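Local coordinates for protein gamma-hexachlorocyclohexane dehydrochlorinase (Sphingomonas paucimobilis, PDB 3A76) that catalyses two successive 1,2-anti dehydrochlorinations of the pollutant lindane (gamma-hexachlorocyclohexane), yielding a tetrachlorocyclohexadiene by way of pentachlorocyclohexene, at residues S29-Q34 and L98-F102; L41-D45 and C91-G95; S54-A60 and R140-F146; G112-L116 and L128-F133. All coordinates share one frame; numbering follows the deposited sequence.

Interaction 1: residues S29-Q34 and L98-F102; sequences SRAAIQ and LRLEF
Leu100 and Ile33 meet where helix 22-45 lies across the inner side of strand 88-102, the axes of the two short segments approaching to 10.3 Å at 133°. Ile33 can be followed outward. Its CB lies 4.1 Å from Leu100 CD1. The CG2 branch, anti to the backbone N because CG1 takes a chi1 of -65°, reaches both methyls of Leu100, most closely CD2 at 3.7 Å. The other branch ends in CD1, which lies 4.2 Å from Leu100 CD1 and 4.4 Å from Phe102 CZ, approaching the ring obliquely. The Phe102 ring is met at its rim by the preceding helical turn: Ser29 CB lies in the ring plane, 3.8 Å from CZ, and Arg30 CG comes to the edge 3.9 Å from CE1. At the other end, Gln34 CG rests against Leu98 CD1 at 3.9 Å. No hydrogen bond joins the segments, and the polar end of Ser29 turns to Asp25 O. Tyr137 of strand 125-140 and Trp144 of strand 143-158 also touch Ile33, while Arg99 forms a salt bridge with Asp39 of a second subunit. Such apolar packing of a long helix inside a curved sheet is characteristic of the SnoaL-like alpha+beta barrel.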
# COMPACT_ATOMS: atom_id res chain seq x y z
N SER B 29 -17.51 -9.42 -1.36
CA SER B 29 -17.79 -8.07 -1.86
C SER B 29 -16.63 -7.13 -1.57
O SER B 29 -16.28 -6.29 -2.40
CB SER B 29 -19.11 -7.54 -1.28
OG SER B 29 -20.21 -8.27 -1.81
N ARG B 30 -16.03 -7.29 -0.39
CA ARG B 30 -14.79 -6.60 -0.03
C ARG B 30 -13.70 -6.83 -1.09
O ARG B 30 -13.06 -5.87 -1.54
CB ARG B 30 -14.32 -7.06 1.35
CG ARG B 30 -15.20 -6.62 2.52
CD ARG B 30 -14.76 -7.25 3.84
NE ARG B 30 -13.36 -6.96 4.15
CZ ARG B 30 -12.95 -5.98 4.95
NH1 ARG B 30 -13.84 -5.21 5.56
NH2 ARG B 30 -11.65 -5.78 5.16
N ALA B 31 -13.52 -8.08 -1.50
CA ALA B 31 -12.52 -8.47 -2.52
C ALA B 31 -12.75 -7.78 -3.88
O ALA B 31 -11.82 -7.19 -4.45
CB ALA B 31 -12.49 -9.98 -2.69
N ALA B 32 -13.98 -7.85 -4.38
CA ALA B 32 -14.34 -7.19 -5.63
C ALA B 32 -14.15 -5.66 -5.57
O ALA B 32 -13.74 -5.03 -6.55
CB ALA B 32 -15.79 -7.54 -6.03
N ILE B 33 -14.45 -5.06 -4.42
CA ILE B 33 -14.31 -3.62 -4.27
C ILE B 33 -12.83 -3.23 -4.20
O ILE B 33 -12.43 -2.24 -4.80
CB ILE B 33 -15.13 -3.10 -3.04
CG1 ILE B 33 -16.64 -3.30 -3.27
CG2 ILE B 33 -14.80 -1.63 -2.73
CD1 ILE B 33 -17.50 -3.27 -1.99
N GLN B 34 -12.04 -4.03 -3.48
CA GLN B 34 -10.57 -3.91 -3.46
C GLN B 34 -10.02 -3.91 -4.88
O GLN B 34 -9.23 -3.04 -5.24
CB GLN B 34 -9.93 -5.03 -2.65
CG GLN B 34 -9.90 -4.79 -1.13
CD GLN B 34 -9.68 -6.05 -0.31
OE1 GLN B 34 -8.87 -6.92 -0.67
NE2 GLN B 34 -10.39 -6.16 0.82
N LEU B 98 -7.58 1.29 2.24
CA LEU B 98 -8.96 1.17 1.79
C LEU B 98 -9.79 0.72 2.98
O LEU B 98 -9.56 -0.35 3.54
CB LEU B 98 -9.11 0.13 0.68
CG LEU B 98 -10.14 0.33 -0.44
CD1 LEU B 98 -10.81 -0.99 -0.76
CD2 LEU B 98 -11.20 1.39 -0.19
N ARG B 99 -10.75 1.54 3.37
CA ARG B 99 -11.58 1.24 4.52
C ARG B 99 -13.04 1.32 4.10
O ARG B 99 -13.50 2.35 3.59
CB ARG B 99 -11.25 2.18 5.68
CG ARG B 99 -12.07 1.99 6.92
CD ARG B 99 -11.76 0.68 7.59
NE ARG B 99 -13.01 0.02 7.96
CZ ARG B 99 -13.47 -0.12 9.19
NH1 ARG B 99 -12.77 0.33 10.22
NH2 ARG B 99 -14.63 -0.72 9.40
N LEU B 100 -13.76 0.21 4.26
CA LEU B 100 -15.13 0.13 3.79
C LEU B 100 -16.18 0.18 4.92
O LEU B 100 -15.97 -0.34 6.02
CB LEU B 100 -15.33 -1.12 2.90
CG LEU B 100 -14.39 -1.35 1.70
CD1 LEU B 100 -14.68 -2.70 1.01
CD2 LEU B 100 -14.42 -0.19 0.70
N GLU B 101 -17.29 0.84 4.62
CA GLU B 101 -18.48 0.85 5.49
C GLU B 101 -19.67 0.38 4.65
O GLU B 101 -20.08 1.06 3.71
CB GLU B 101 -18.73 2.26 6.04
CG GLU B 101 -19.84 2.37 7.10
CD GLU B 101 -20.35 3.80 7.29
OE1 GLU B 101 -20.04 4.68 6.44
OE2 GLU B 101 -21.08 4.05 8.28
N PHE B 102 -20.18 -0.80 4.97
CA PHE B 102 -21.36 -1.33 4.29
C PHE B 102 -22.63 -0.61 4.77
O PHE B 102 -23.09 -0.82 5.90
CB PHE B 102 -21.47 -2.84 4.49
CG PHE B 102 -20.68 -3.65 3.49
CD1 PHE B 102 -19.30 -3.83 3.64
CD2 PHE B 102 -21.32 -4.23 2.39
CE1 PHE B 102 -18.56 -4.58 2.72
CE2 PHE B 102 -20.60 -4.98 1.46
CZ PHE B 102 -19.21 -5.15 1.62

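Interaction 2: residues L41-D45 and C91-G95; sequences LIAVD and CIHYG
Asp45 and His93 are joined by a carboxylate–imidazole hydrogen bond between the last turn of helix 22-45 and strand 88-102. His93 ND1 donates to Asp45 OD1 at a modelled 2.5 Å, short enough that the exact length is doubtful, with an N-H...O angle of 166°; the carboxylate and ring planes are only 20° apart, and the acid meets the ring at its edge. The second oxygen holds the backbone: His93 N donates to Asp45 OD2 at 2.8 Å, meeting that oxygen from above the carboxylate plane. One carboxylate thus grips both the ring and the main chain of the same residue, which limits how far the imidazole can turn.

Apolar packing adds to the tight part of the contact. Leu41 crosses His93 at about a right angle, its CG 3.3 Å from His93 CB, and its CD2 is 3.8 Å from Gly95 CA, a place where a side chain on the strand would collide with the leucine. Val44 brings CG1, anti to the backbone N with chi1 at 162°, to 3.5 Å from His93 CE1. Toward Cys91 the fit is looser and includes water: one molecule receives a bond from Cys91 N and donates to Asp45 O at 2.6 Å, while Val44 CG1 and Cys91 SG are 4.5 Å apart.

His93 touches bound spermidine and is inferred to be the proton acceptor, with Asp45 also assigned to the active site. With ND1 donating to the carboxylate, NE2 would be the ring nitrogen available to take a proton, consistent with Asp45 orienting the base for dehydrochlorination.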
# COMPACT_ATOMS: atom_id res chain seq x y z
N LEU B 41 -6.49 2.58 -10.41
CA LEU B 41 -5.12 3.06 -10.38
C LEU B 41 -4.27 2.45 -11.51
O LEU B 41 -3.59 3.17 -12.24
CB LEU B 41 -4.52 2.76 -9.00
CG LEU B 41 -4.68 3.76 -7.85
CD1 LEU B 41 -5.72 4.90 -8.06
CD2 LEU B 41 -4.86 3.03 -6.54
N ILE B 42 -4.34 1.14 -11.65
CA ILE B 42 -3.61 0.41 -12.70
C ILE B 42 -3.98 0.94 -14.09
O ILE B 42 -3.10 1.18 -14.94
CB ILE B 42 -3.88 -1.11 -12.61
CG1 ILE B 42 -3.27 -1.67 -11.31
CG2 ILE B 42 -3.30 -1.86 -13.85
CD1 ILE B 42 -3.92 -2.96 -10.81
N ALA B 43 -5.28 1.15 -14.31
CA ALA B 43 -5.77 1.55 -15.62
C ALA B 43 -5.26 2.94 -15.97
O ALA B 43 -4.95 3.21 -17.13
CB ALA B 43 -7.29 1.50 -15.68
N VAL B 44 -5.17 3.80 -14.97
CA VAL B 44 -4.65 5.14 -15.19
C VAL B 44 -3.14 5.10 -15.46
O VAL B 44 -2.64 5.79 -16.36
CB VAL B 44 -4.96 6.06 -13.98
CG1 VAL B 44 -4.06 7.29 -14.02
CG2 VAL B 44 -6.44 6.46 -13.95
N ASP B 45 -2.43 4.30 -14.67
CA ASP B 45 -0.97 4.28 -14.66
C ASP B 45 -0.44 3.50 -15.86
O ASP B 45 0.55 3.89 -16.46
CB ASP B 45 -0.45 3.60 -13.38
CG ASP B 45 -0.79 4.38 -12.12
OD1 ASP B 45 -0.98 5.61 -12.18
OD2 ASP B 45 -0.85 3.74 -11.05
N CYS B 91 3.13 8.16 -14.67
CA CYS B 91 2.89 8.34 -13.25
C CYS B 91 2.64 6.98 -12.65
O CYS B 91 2.38 6.01 -13.36
CB CYS B 91 1.68 9.26 -13.01
SG CYS B 91 0.20 8.61 -13.72
N ILE B 92 2.71 6.92 -11.32
CA ILE B 92 2.32 5.70 -10.62
C ILE B 92 1.53 6.03 -9.34
O ILE B 92 1.98 6.84 -8.54
CB ILE B 92 3.56 4.79 -10.36
CG1 ILE B 92 3.13 3.41 -9.87
CG2 ILE B 92 4.64 5.49 -9.47
CD1 ILE B 92 2.96 3.38 -8.47
N HIS B 93 0.37 5.40 -9.18
CA HIS B 93 -0.48 5.51 -7.99
C HIS B 93 -0.29 4.34 -7.01
O HIS B 93 -0.53 3.19 -7.36
CB HIS B 93 -1.96 5.51 -8.39
CG HIS B 93 -2.42 6.73 -9.12
ND1 HIS B 93 -2.17 6.92 -10.46
CD2 HIS B 93 -3.13 7.80 -8.70
CE1 HIS B 93 -2.71 8.07 -10.84
NE2 HIS B 93 -3.30 8.62 -9.79
N TYR B 94 0.11 4.65 -5.78
CA TYR B 94 0.13 3.64 -4.71
C TYR B 94 -1.06 3.82 -3.76
O TYR B 94 -1.06 4.69 -2.90
CB TYR B 94 1.45 3.70 -3.90
CG TYR B 94 2.73 3.52 -4.69
CD1 TYR B 94 3.17 2.25 -5.07
CD2 TYR B 94 3.54 4.61 -5.01
CE1 TYR B 94 4.34 2.07 -5.78
CE2 TYR B 94 4.73 4.44 -5.73
CZ TYR B 94 5.12 3.16 -6.11
OH TYR B 94 6.31 2.97 -6.80
N GLY B 95 -2.06 2.97 -3.93
CA GLY B 95 -3.27 2.94 -3.14
C GLY B 95 -3.18 2.03 -1.93
O GLY B 95 -2.84 0.84 -2.05
O HOH W 1 1.96 6.02 -16.58

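Interaction 3: residues S54-A60 and R140-F146; sequences SIWWDDA and RDGVWKF
A parallel beta bridge, Trp56 with Phe146, ties the short strand 56-57 to strand 143-158. Its backbone evidence is a 2.8 Å bond from Phe146 N to Ile55 O, nearly along the C=O axis, and a weak one from Trp57 N to Phe146 O. The Trp57 indole is sandwiched between two side chains. Over one face the guanidinium of Arg140 lies flat, the planes 2° apart, in a cation-pi stack whose CZ is 3.7 Å from the centroid of the five-membered ring, while Arg140 CD sits above the centre of the six-membered ring. Lys145 CB makes a CH-pi contact on the opposite face, 3.5 Å from the five-membered centroid.

Asp59 lies in the type I turn Trp57 to Ala60, and Arg140 opens the type I' turn to Val143 that joins strands 125-140 and 143-158 in a hairpin. Arg140 NH2 forms a salt bridge with Asp59, 2.5 Å from OD1 on its syn lone pair, and Arg140 NE pairs with Glu138. Replacing Trp57 by alanine is likely to leave the Arg140 guanidinium and Lys145 CB without the ring between them, and Glu138 O without the indole N-H. Extended beyond CG, Lys145 carries NZ to Ser54 O at 2.8 Å. Trp56 and Phe146 share the other face of the sheet, their rings oblique at 34° and Trp56 CE3 3.4 Å from Phe146 CB.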
# COMPACT_ATOMS: atom_id res chain seq x y z
N SER B 54 -14.35 -0.21 -17.52
CA SER B 54 -15.10 -1.36 -17.00
C SER B 54 -15.60 -1.25 -15.55
O SER B 54 -16.38 -2.09 -15.08
CB SER B 54 -14.23 -2.62 -17.12
OG SER B 54 -13.14 -2.55 -16.21
N ILE B 55 -15.14 -0.22 -14.84
CA ILE B 55 -15.31 -0.13 -13.38
C ILE B 55 -16.41 0.85 -12.94
O ILE B 55 -16.72 0.95 -11.74
CB ILE B 55 -13.96 0.21 -12.69
CG1 ILE B 55 -13.43 1.55 -13.21
CG2 ILE B 55 -12.94 -0.93 -12.87
CD1 ILE B 55 -12.20 2.09 -12.52
N TRP B 56 -16.98 1.58 -13.90
CA TRP B 56 -17.98 2.61 -13.62
C TRP B 56 -19.35 2.22 -14.17
O TRP B 56 -19.44 1.65 -15.27
CB TRP B 56 -17.58 3.94 -14.26
CG TRP B 56 -16.14 4.29 -14.10
CD1 TRP B 56 -15.12 4.02 -14.97
CD2 TRP B 56 -15.55 4.99 -13.00
NE1 TRP B 56 -13.93 4.51 -14.48
CE2 TRP B 56 -14.16 5.11 -13.27
CE3 TRP B 56 -16.05 5.54 -11.81
CZ2 TRP B 56 -13.28 5.74 -12.40
CZ3 TRP B 56 -15.17 6.17 -10.94
CH2 TRP B 56 -13.79 6.26 -11.24
N TRP B 57 -20.40 2.53 -13.41
CA TRP B 57 -21.77 2.48 -13.92
C TRP B 57 -21.98 3.67 -14.85
O TRP B 57 -21.22 4.64 -14.78
CB TRP B 57 -22.78 2.54 -12.77
CG TRP B 57 -22.76 1.35 -11.84
CD1 TRP B 57 -22.55 1.38 -10.50
CD2 TRP B 57 -22.97 -0.02 -12.19
NE1 TRP B 57 -22.60 0.10 -9.98
CE2 TRP B 57 -22.86 -0.77 -11.00
CE3 TRP B 57 -23.24 -0.70 -13.39
CZ2 TRP B 57 -23.00 -2.16 -10.97
CZ3 TRP B 57 -23.39 -2.09 -13.36
CH2 TRP B 57 -23.26 -2.80 -12.16
N ASP B 58 -22.99 3.61 -15.72
CA ASP B 58 -23.30 4.75 -16.61
C ASP B 58 -23.53 6.05 -15.85
O ASP B 58 -23.13 7.13 -16.31
CB ASP B 58 -24.51 4.45 -17.50
CG ASP B 58 -24.13 3.85 -18.84
OD1 ASP B 58 -22.94 3.92 -19.23
OD2 ASP B 58 -25.05 3.32 -19.51
N ASP B 59 -24.18 5.95 -14.70
CA ASP B 59 -24.51 7.09 -13.86
C ASP B 59 -23.43 7.41 -12.81
O ASP B 59 -23.58 8.37 -12.06
CB ASP B 59 -25.86 6.87 -13.17
CG ASP B 59 -25.96 5.51 -12.50
OD1 ASP B 59 -25.26 5.27 -11.49
OD2 ASP B 59 -26.74 4.66 -12.99
N ALA B 60 -22.37 6.60 -12.75
CA ALA B 60 -21.26 6.83 -11.80
C ALA B 60 -20.59 8.16 -12.08
O ALA B 60 -20.54 8.59 -13.23
CB ALA B 60 -20.25 5.71 -11.86
N ARG B 140 -25.14 -4.02 -8.66
CA ARG B 140 -26.32 -4.24 -9.49
C ARG B 140 -26.20 -5.59 -10.17
O ARG B 140 -25.36 -5.76 -11.06
CB ARG B 140 -26.46 -3.15 -10.55
CG ARG B 140 -26.49 -1.73 -10.04
CD ARG B 140 -26.51 -0.76 -11.20
NE ARG B 140 -26.26 0.61 -10.78
CZ ARG B 140 -26.23 1.67 -11.59
NH1 ARG B 140 -26.42 1.54 -12.90
NH2 ARG B 140 -25.99 2.87 -11.09
N ASP B 141 -27.04 -6.53 -9.76
CA ASP B 141 -27.16 -7.85 -10.42
C ASP B 141 -25.91 -8.71 -10.23
O ASP B 141 -25.46 -9.39 -11.16
CB ASP B 141 -27.50 -7.69 -11.92
CG ASP B 141 -28.93 -7.27 -12.15
OD1 ASP B 141 -29.85 -8.10 -11.92
OD2 ASP B 141 -29.15 -6.11 -12.57
N GLY B 142 -25.37 -8.66 -9.02
CA GLY B 142 -24.16 -9.41 -8.66
C GLY B 142 -22.83 -8.77 -9.05
O GLY B 142 -21.78 -9.34 -8.77
N VAL B 143 -22.88 -7.60 -9.70
CA VAL B 143 -21.67 -6.92 -10.18
C VAL B 143 -21.42 -5.59 -9.46
O VAL B 143 -22.27 -4.69 -9.49
CB VAL B 143 -21.69 -6.70 -11.74
CG1 VAL B 143 -20.45 -5.96 -12.22
CG2 VAL B 143 -21.80 -8.03 -12.48
N TRP B 144 -20.26 -5.47 -8.81
CA TRP B 144 -19.87 -4.22 -8.13
C TRP B 144 -19.18 -3.25 -9.06
O TRP B 144 -18.35 -3.64 -9.89
CB TRP B 144 -18.92 -4.51 -6.98
CG TRP B 144 -19.54 -5.12 -5.77
CD1 TRP B 144 -19.52 -6.44 -5.44
CD2 TRP B 144 -20.23 -4.44 -4.73
NE1 TRP B 144 -20.17 -6.63 -4.24
CE2 TRP B 144 -20.62 -5.42 -3.79
CE3 TRP B 144 -20.57 -3.10 -4.50
CZ2 TRP B 144 -21.34 -5.10 -2.63
CZ3 TRP B 144 -21.29 -2.79 -3.34
CH2 TRP B 144 -21.66 -3.78 -2.42
N LYS B 145 -19.51 -1.97 -8.93
CA LYS B 145 -18.80 -0.92 -9.65
C LYS B 145 -18.81 0.36 -8.83
O LYS B 145 -19.56 0.49 -7.85
CB LYS B 145 -19.39 -0.70 -11.04
CG LYS B 145 -19.43 -1.95 -11.92
CD LYS B 145 -19.45 -1.59 -13.39
CE LYS B 145 -19.63 -2.83 -14.25
NZ LYS B 145 -19.07 -2.54 -15.60
N PHE B 146 -17.96 1.31 -9.22
CA PHE B 146 -17.98 2.63 -8.62
C PHE B 146 -19.30 3.30 -8.93
O PHE B 146 -19.77 3.28 -10.08
CB PHE B 146 -16.87 3.50 -9.20
CG PHE B 146 -15.50 3.27 -8.61
CD1 PHE B 146 -15.05 4.04 -7.55
CD2 PHE B 146 -14.63 2.33 -9.16
CE1 PHE B 146 -13.77 3.86 -7.01
CE2 PHE B 146 -13.35 2.14 -8.63
CZ PHE B 146 -12.92 2.90 -7.55

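Interaction 4: residues G112-L116 and L128-F133; sequences GDVLL and LIAAVF
Gly112 and Phe133 form one hydrogen-bonded pair of a regular antiparallel ladder between strands 107-120 and 125-140, the two arms of a beta hairpin. Backbone hydrogen bonds come in three reciprocal pairs, Gly112 with Phe133, Val114 with Ala131 and Leu116 with Ile129; the straightest, Leu116 N to Ile129 O, is 2.9 Å long at 178°. CA-H...O contacts fill the intervals, such as Leu128 CA to Leu116 O at 3.3 Å.

Apolar contacts divide between the two faces. On the face of Val114, Leu116, Ile129 and Phe133, Val114 CG1 lies 3.4 Å from Phe133 CZ, approaching the ring obliquely; its chi1 of 66° places this methyl between the backbone N and the carbonyl carbon, where it also meets Ala131 CB at 3.6 Å. Leu116 CD2 runs beside Ile129 CD1 at 3.8 Å. Leu115, whose CB points to the reverse face with Asp113, brings CD2 to 3.6 Å from Leu128 CG. A serine in place of Phe133 would probably open a gap beside Val114 and deprive Arg149 of its cation-pi partner.

Polar contacts gather at Asp113: a water donates to its OD1 and to Ala131 O, the latter at 2.8 Å, and OD1 forms a salt bridge with Lys46 of a second subunit. The chemistry is therefore two-sided: Val114 and Leu116 present hydrocarbon to the inferred proton acceptor His93, whereas Asp113 probably carries a negative charge, matched by that lysine, at the trimer interface.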
# COMPACT_ATOMS: atom_id res chain seq x y z
N GLY B 112 -9.91 5.89 1.09
CA GLY B 112 -8.61 5.34 0.74
C GLY B 112 -7.61 6.46 0.60
O GLY B 112 -7.97 7.62 0.41
N ASP B 113 -6.34 6.10 0.72
CA ASP B 113 -5.28 7.08 0.57
C ASP B 113 -4.41 6.71 -0.63
O ASP B 113 -4.24 5.55 -0.93
CB ASP B 113 -4.46 7.15 1.85
CG ASP B 113 -5.27 7.69 3.01
OD1 ASP B 113 -5.68 8.89 2.96
OD2 ASP B 113 -5.50 6.90 3.97
N VAL B 114 -3.89 7.70 -1.35
CA VAL B 114 -3.03 7.37 -2.48
C VAL B 114 -1.78 8.20 -2.43
O VAL B 114 -1.82 9.38 -2.10
CB VAL B 114 -3.75 7.52 -3.87
CG1 VAL B 114 -4.10 8.98 -4.19
CG2 VAL B 114 -2.91 6.88 -5.01
N LEU B 115 -0.67 7.57 -2.77
CA LEU B 115 0.57 8.27 -3.04
C LEU B 115 0.86 8.15 -4.53
O LEU B 115 0.98 7.02 -5.07
CB LEU B 115 1.69 7.67 -2.19
CG LEU B 115 3.04 8.35 -1.93
CD1 LEU B 115 4.16 7.62 -2.63
CD2 LEU B 115 3.05 9.87 -2.15
N LEU B 116 0.94 9.30 -5.19
CA LEU B 116 1.24 9.39 -6.61
C LEU B 116 2.60 10.02 -6.86
O LEU B 116 2.88 11.14 -6.41
CB LEU B 116 0.17 10.22 -7.35
CG LEU B 116 0.35 10.53 -8.86
CD1 LEU B 116 -0.96 10.79 -9.54
CD2 LEU B 116 1.27 11.74 -9.12
N LEU B 128 5.26 14.65 -6.45
CA LEU B 128 4.60 13.80 -5.47
C LEU B 128 3.21 14.41 -5.14
O LEU B 128 3.09 15.62 -4.88
CB LEU B 128 5.48 13.66 -4.23
CG LEU B 128 5.06 12.78 -3.05
CD1 LEU B 128 6.30 12.35 -2.29
CD2 LEU B 128 4.05 13.51 -2.11
N ILE B 129 2.18 13.58 -5.16
CA ILE B 129 0.85 13.97 -4.74
C ILE B 129 0.35 12.99 -3.66
O ILE B 129 0.51 11.78 -3.79
CB ILE B 129 -0.13 14.04 -5.96
CG1 ILE B 129 0.27 15.21 -6.88
CG2 ILE B 129 -1.61 14.19 -5.53
CD1 ILE B 129 -0.30 15.13 -8.28
N ALA B 130 -0.21 13.53 -2.59
CA ALA B 130 -0.93 12.71 -1.62
C ALA B 130 -2.39 13.11 -1.70
O ALA B 130 -2.73 14.30 -1.57
CB ALA B 130 -0.39 12.92 -0.22
N ALA B 131 -3.25 12.13 -1.95
CA ALA B 131 -4.66 12.39 -2.12
C ALA B 131 -5.54 11.42 -1.35
O ALA B 131 -5.13 10.31 -1.05
CB ALA B 131 -5.04 12.41 -3.63
N VAL B 132 -6.74 11.88 -1.03
CA VAL B 132 -7.74 11.06 -0.38
C VAL B 132 -8.86 10.73 -1.37
O VAL B 132 -9.33 11.62 -2.13
CB VAL B 132 -8.29 11.77 0.90
CG1 VAL B 132 -9.55 11.07 1.46
CG2 VAL B 132 -7.21 11.83 1.96
N PHE B 133 -9.26 9.46 -1.39
CA PHE B 133 -10.43 9.03 -2.15
C PHE B 133 -11.65 8.86 -1.23
O PHE B 133 -11.56 8.22 -0.18
CB PHE B 133 -10.14 7.70 -2.87
CG PHE B 133 -9.02 7.78 -3.88
CD1 PHE B 133 -8.03 6.80 -3.92
CD2 PHE B 133 -8.95 8.83 -4.79
CE1 PHE B 133 -7.01 6.86 -4.87
CE2 PHE B 133 -7.92 8.90 -5.74
CZ PHE B 133 -6.95 7.92 -5.78
O HOH W 2 -3.55 10.35 1.22

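Along the chain, interaction 2 falls within the span that interaction 1 bridges, both pairing helix 22-45 with strand 88-102, centres about 18 Å apart. Interaction 4 follows on the next hairpin, within the longer span of interaction 3, whose segments alternate with those of interactions 1 and 2. One mixed sheet connects all four. Interactions 2 and 4, centres about 10 Å apart, touch: Leu116 CD1 is 3.2 Å from His93 NE2. Interactions 1 and 3 meet through Trp144, which packs on Ile33 and Phe102. Interactions 3 and 4, centres about 23 Å apart, lie on opposite sides of the chain's centre. The inferred active-site pair of interaction 2 lies between helix and sheet, beside interaction 4's hairpin.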